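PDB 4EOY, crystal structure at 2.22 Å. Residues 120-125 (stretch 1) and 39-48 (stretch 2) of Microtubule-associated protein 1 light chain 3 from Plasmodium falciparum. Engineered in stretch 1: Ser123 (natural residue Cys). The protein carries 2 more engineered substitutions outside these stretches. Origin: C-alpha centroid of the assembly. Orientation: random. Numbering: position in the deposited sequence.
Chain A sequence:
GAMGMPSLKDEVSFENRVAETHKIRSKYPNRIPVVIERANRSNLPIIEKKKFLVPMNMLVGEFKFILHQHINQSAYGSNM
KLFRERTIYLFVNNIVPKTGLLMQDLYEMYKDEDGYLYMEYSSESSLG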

ATOM      1  N   GLU A 120       2.071  -3.697   4.792  1.00 21.53           N
ATOM      2  CA  GLU A 120       1.343  -4.950   4.986  1.00 20.11           C
ATOM      3  C   GLU A 120       0.196  -4.778   5.926  1.00 17.67           C
ATOM      4  O   GLU A 120       0.250  -3.945   6.817  1.00 18.17           O
ATOM      5  CB  GLU A 120       2.290  -6.024   5.533  1.00 26.68           C
ATOM      6  CG  GLU A 120       3.406  -6.404   4.570  1.00 27.39           C
ATOM      7  CD  GLU A 120       4.325  -7.457   5.128  1.00 37.00           C
ATOM      8  OE1 GLU A 120       4.766  -7.286   6.282  1.00 53.21           O
ATOM      9  OE2 GLU A 120       4.617  -8.449   4.413  1.00 40.51           O
ATOM     10  N   TYR A 121      -0.861  -5.555   5.722  1.00 17.44           N
ATOM     11  CA  TYR A 121      -1.990  -5.522   6.627  1.00 19.03           C
ATOM     12  C   TYR A 121      -2.196  -6.894   7.231  1.00 19.87           C
ATOM     13  O   TYR A 121      -1.929  -7.928   6.601  1.00 17.47           O
ATOM     14  CB  TYR A 121      -3.274  -5.008   5.965  1.00 20.73           C
ATOM     15  CG  TYR A 121      -3.806  -5.778   4.759  1.00 23.11           C
ATOM     16  CD1 TYR A 121      -4.703  -6.820   4.904  1.00 23.46           C
ATOM     17  CD2 TYR A 121      -3.475  -5.394   3.473  1.00 31.62           C
ATOM     18  CE1 TYR A 121      -5.220  -7.484   3.810  1.00 21.61           C
ATOM     19  CE2 TYR A 121      -3.979  -6.063   2.368  1.00 30.38           C
ATOM     20  CZ  TYR A 121      -4.843  -7.116   2.545  1.00 26.71           C
ATOM     21  OH  TYR A 121      -5.338  -7.758   1.429  1.00 21.60           O
ATOM     22  N   SER A 122      -2.640  -6.862   8.483  1.00 21.02           N
ATOM     23  CA  SER A 122      -2.910  -8.030   9.255  1.00 22.24           C
ATOM     24  C   SER A 122      -4.171  -7.823  10.079  1.00 19.79           C
ATOM     25  O   SER A 122      -4.541  -6.695  10.374  1.00 20.18           O
ATOM     26  CB  SER A 122      -1.746  -8.308  10.185  1.00 21.54           C
ATOM     27  OG  SER A 122      -1.983  -9.514  10.881  1.00 22.10           O
ATOM     28  N   SER A 123      -4.822  -8.921  10.438  1.00 19.80           N
ATOM     29  CA  SER A 123      -5.943  -8.874  11.396  1.00 25.35           C
ATOM     30  C   SER A 123      -5.448  -8.808  12.853  1.00 27.00           C
ATOM     31  O   SER A 123      -6.229  -8.509  13.758  1.00 33.99           O
ATOM     32  CB  SER A 123      -6.845 -10.093  11.221  1.00 27.32           C
ATOM     33  OG  SER A 123      -6.119 -11.300  11.424  1.00 27.96           O
ATOM     34  N   GLU A 124      -4.157  -9.080  13.066  1.00 30.81           N
ATOM     35  CA  GLU A 124      -3.545  -9.059  14.403  1.00 30.23           C
ATOM     36  C   GLU A 124      -2.506  -7.954  14.498  1.00 30.84           C
ATOM     37  O   GLU A 124      -1.880  -7.564  13.502  1.00 31.09           O
ATOM     38  CB  GLU A 124      -2.876 -10.406  14.709  1.00 33.30           C
ATOM     39  CG  GLU A 124      -3.822 -11.606  14.690  1.00 32.45           C
ATOM     40  CD  GLU A 124      -3.142 -12.928  15.044  1.00 49.63           C
ATOM     41  OE1 GLU A 124      -1.956 -12.909  15.446  1.00 68.64           O
ATOM     42  OE2 GLU A 124      -3.787 -14.000  14.922  1.00 51.80           O
ATOM     43  N   SER A 125      -2.297  -7.471  15.711  1.00 31.14           N
ATOM     44  CA  SER A 125      -1.421  -6.334  15.943  1.00 31.33           C
ATOM     45  C   SER A 125       0.060  -6.677  15.983  1.00 35.97           C
ATOM     46  O   SER A 125       0.873  -5.781  16.177  1.00 42.10           O
ATOM     47  CB  SER A 125      -1.808  -5.657  17.257  1.00 33.84           C
ATOM     48  OG  SER A 125      -1.733  -6.574  18.328  1.00 32.86           O
TER
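Stretch 2 (39-48) ANRSNLPIIE

The most distinctive feature of this contact is the two-point grip of one amide side chain, Asn40, on one residue of stretch 1, Ser123. The backbone amide Ser123 N donates to Asn40 OD1 at 3.1 Å with an N-H...acceptor angle of 163°, while Asn40 ND2 donates to Ser123 OG at 2.8 Å and 176°, almost linear. Because the carboxamide presents its acceptor and its donor side by side, it can meet a main-chain NH and a side-chain hydroxyl of the same residue. Ser123 is an engineered residue, Cys in the natural sequence, so the second of these bonds belongs to the deposited construct. Ser123 OG also lies 3.0 Å from Ser42 OG.

Stretch 2 reaches this site without regular secondary structure. Asn40 to Ser42 are extended (phi/psi -146/173, -99/109, -158/-162), the conformation changes at Asn43 (-80/-3), and over Leu44 to Ile47 phi lies between -70° and -82° and psi between 116° and 154°, an extended run. Stretch 1 is a strand through Ser122; Ser123, at -80/-13, departs from the extended conformation. With one partner irregular, the position of the segments is better described by register than by a crossing angle: the CA atoms of Ser122 and Ala39 are 5.2 Å apart, and those of Ser123 and Ser42 6.6 Å.

The path can be followed from Ala39 onward. Ala39 N donates to Tyr121 O (2.8 Å, 145°), a main-chain bond that fixes the start of the segment beside the strand, and Ala39 CB packs against Glu120 CB at 3.8 Å. Ala39 to Ser42 runs broadly with the strand, and Asn40 and Ser42 meet Ser123. From Leu44 to Ile47 the chain runs back against it, along the Tyr121 side chain toward its hydroxyl: Leu44 CD1 is 3.9 Å from Tyr121 CD1, near the ring plane at its edge, and 3.7 Å from Ser123 N. Further along, Tyr121 OH donates to Pro45 O at 2.8 Å. Ile47 CD1 approaches Tyr121 CE2 obliquely at 4.1 Å.

Tyr121 has its CA-to-CB bond sideways to stretch 2, yet its chi1 of 59° (p) and chi2 of 90° carry the ring to the segment, and 124 Å² of the residue is covered, the largest share in a contact that buries 496 Å² over both sides. Within stretch 1, Glu124 N donates to Ser122 OG (3.1 Å, 165°), tying the residues that flank Ser123. Arg41, with CB directed away, and Glu48, out of reach, make no contact with stretch 1.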

ATOM      1  N   ALA A  39      -0.653  -9.912   5.187  1.00 23.89           N
ATOM      2  CA  ALA A  39       0.446 -10.425   6.008  1.00 26.16           C
ATOM      3  C   ALA A  39       0.074 -11.600   6.907  1.00 32.48           C
ATOM      4  O   ALA A  39       0.955 -12.201   7.534  1.00 30.20           O
ATOM      5  CB  ALA A  39       1.014  -9.307   6.855  1.00 24.15           C
ATOM      6  N   ASN A  40      -1.218 -11.904   7.009  1.00 32.46           N
ATOM      7  CA  ASN A  40      -1.660 -13.117   7.706  1.00 30.97           C
ATOM      8  C   ASN A  40      -2.902 -13.731   7.064  1.00 32.83           C
ATOM      9  O   ASN A  40      -3.485 -13.166   6.136  1.00 31.71           O
ATOM     10  CB  ASN A  40      -1.853 -12.871   9.211  1.00 24.08           C
ATOM     11  CG  ASN A  40      -3.163 -12.189   9.548  1.00 26.49           C
ATOM     12  OD1 ASN A  40      -3.645 -11.308   8.834  1.00 43.34           O
ATOM     13  ND2 ASN A  40      -3.721 -12.559  10.687  1.00 33.19           N
ATOM     14  N   ARG A  41      -3.256 -14.908   7.557  1.00 30.47           N
ATOM     15  CA  ARG A  41      -4.400 -15.657   7.087  1.00 37.47           C
ATOM     16  C   ARG A  41      -5.590 -15.449   8.019  1.00 38.99           C
ATOM     17  O   ARG A  41      -5.587 -15.922   9.144  1.00 30.10           O
ATOM     18  CB  ARG A  41      -4.030 -17.137   7.024  1.00 38.71           C
ATOM     19  CG  ARG A  41      -2.762 -17.381   6.213  1.00 36.50           C
ATOM     20  CD  ARG A  41      -2.613 -18.836   5.821  1.00 37.11           C
ATOM     21  NE  ARG A  41      -1.433 -19.068   4.994  1.00 29.19           N
ATOM     22  CZ  ARG A  41      -1.359 -18.787   3.700  1.00 38.00           C
ATOM     23  NH1 ARG A  41      -2.393 -18.237   3.060  1.00 37.23           N
ATOM     24  NH2 ARG A  41      -0.235 -19.043   3.040  1.00 41.93           N
ATOM     25  N   SER A  42      -6.596 -14.723   7.540  1.00 33.48           N
ATOM     26  CA  SER A  42      -7.786 -14.426   8.329  1.00 31.14           C
ATOM     27  C   SER A  42      -8.966 -14.065   7.410  1.00 28.27           C
ATOM     28  O   SER A  42      -8.946 -14.361   6.224  1.00 32.74           O
ATOM     29  CB  SER A  42      -7.478 -13.309   9.352  1.00 27.43           C
ATOM     30  OG  SER A  42      -7.222 -12.056   8.751  1.00 27.05           O
ATOM     31  N   ASN A  43      -9.991 -13.434   7.966  1.00 29.53           N
ATOM     32  CA  ASN A  43     -11.184 -13.042   7.204  1.00 34.38           C
ATOM     33  C   ASN A  43     -11.010 -11.762   6.394  1.00 32.66           C
ATOM     34  O   ASN A  43     -11.937 -11.332   5.689  1.00 28.46           O
ATOM     35  CB  ASN A  43     -12.358 -12.846   8.159  1.00 43.03           C
ATOM     36  CG  ASN A  43     -12.118 -11.720   9.154  1.00 37.58           C
ATOM     37  OD1 ASN A  43     -10.983 -11.476   9.565  1.00 42.14           O
ATOM     38  ND2 ASN A  43     -13.188 -11.030   9.542  1.00 46.63           N
ATOM     39  N   LEU A  44      -9.840 -11.131   6.512  1.00 30.62           N
ATOM     40  CA  LEU A  44      -9.512  -9.986   5.671  1.00 29.57           C
ATOM     41  C   LEU A  44      -9.282 -10.440   4.224  1.00 28.14           C
ATOM     42  O   LEU A  44      -8.529 -11.406   3.969  1.00 26.69           O
ATOM     43  CB  LEU A  44      -8.277  -9.243   6.178  1.00 28.12           C
ATOM     44  CG  LEU A  44      -8.373  -8.541   7.531  1.00 28.93           C
ATOM     45  CD1 LEU A  44      -7.089  -7.757   7.783  1.00 26.54           C
ATOM     46  CD2 LEU A  44      -9.571  -7.600   7.583  1.00 27.26           C
ATOM     47  N   PRO A  45      -9.939  -9.756   3.276  1.00 25.27           N
ATOM     48  CA  PRO A  45      -9.879 -10.162   1.876  1.00 27.17           C
ATOM     49  C   PRO A  45      -8.572  -9.780   1.186  1.00 30.15           C
ATOM     50  O   PRO A  45      -7.915  -8.816   1.572  1.00 27.83           O
ATOM     51  CB  PRO A  45     -11.055  -9.390   1.254  1.00 23.29           C
ATOM     52  CG  PRO A  45     -11.136  -8.144   2.066  1.00 21.07           C
ATOM     53  CD  PRO A  45     -10.775  -8.548   3.463  1.00 23.17           C
ATOM     54  N   ILE A  46      -8.215 -10.533   0.154  1.00 33.35           N
ATOM     55  CA  ILE A  46      -7.077 -10.184  -0.677  1.00 35.14           C
ATOM     56  C   ILE A  46      -7.544  -9.148  -1.692  1.00 33.78           C
ATOM     57  O   ILE A  46      -8.409  -9.436  -2.513  1.00 32.25           O
ATOM     58  CB  ILE A  46      -6.520 -11.415  -1.396  1.00 33.58           C
ATOM     59  CG1 ILE A  46      -5.962 -12.403  -0.375  1.00 36.18           C
ATOM     60  CG2 ILE A  46      -5.414 -11.002  -2.352  1.00 31.64           C
ATOM     61  CD1 ILE A  46      -5.639 -13.763  -0.946  1.00 36.31           C
ATOM     62  N   ILE A  47      -6.990  -7.943  -1.604  1.00 32.88           N
ATOM     63  CA  ILE A  47      -7.334  -6.856  -2.528  1.00 34.54           C
ATOM     64  C   ILE A  47      -6.709  -7.132  -3.896  1.00 37.48           C
ATOM     65  O   ILE A  47      -5.550  -7.553  -3.986  1.00 42.20           O
ATOM     66  CB  ILE A  47      -6.930  -5.460  -1.981  1.00 28.95           C
ATOM     67  CG1 ILE A  47      -5.415  -5.333  -1.761  1.00 28.10           C
ATOM     68  CG2 ILE A  47      -7.666  -5.186  -0.687  1.00 29.11           C
ATOM     69  CD1 ILE A  47      -4.994  -4.034  -1.091  1.00 21.54           C
ATOM     70  N   GLU A  48      -7.501  -6.936  -4.949  1.00 45.22           N
ATOM     71  CA  GLU A  48      -7.049  -7.179  -6.321  1.00 44.53           C
ATOM     72  C   GLU A  48      -6.188  -6.032  -6.825  1.00 36.80           C
ATOM     73  O   GLU A  48      -5.270  -6.261  -7.622  1.00 33.65           O
ATOM     74  CB  GLU A  48      -8.243  -7.388  -7.257  1.00 61.90           C
ATOM     75  CG  GLU A  48      -9.149  -8.539  -6.841  1.00 75.10           C
ATOM     76  CD  GLU A  48     -10.157  -8.916  -7.908  1.00 84.13           C
ATOM     77  OE1 GLU A  48     -10.662  -8.007  -8.603  1.00 83.16           O
ATOM     78  OE2 GLU A  48     -10.445 -10.124  -8.044  1.00105.48           O
TER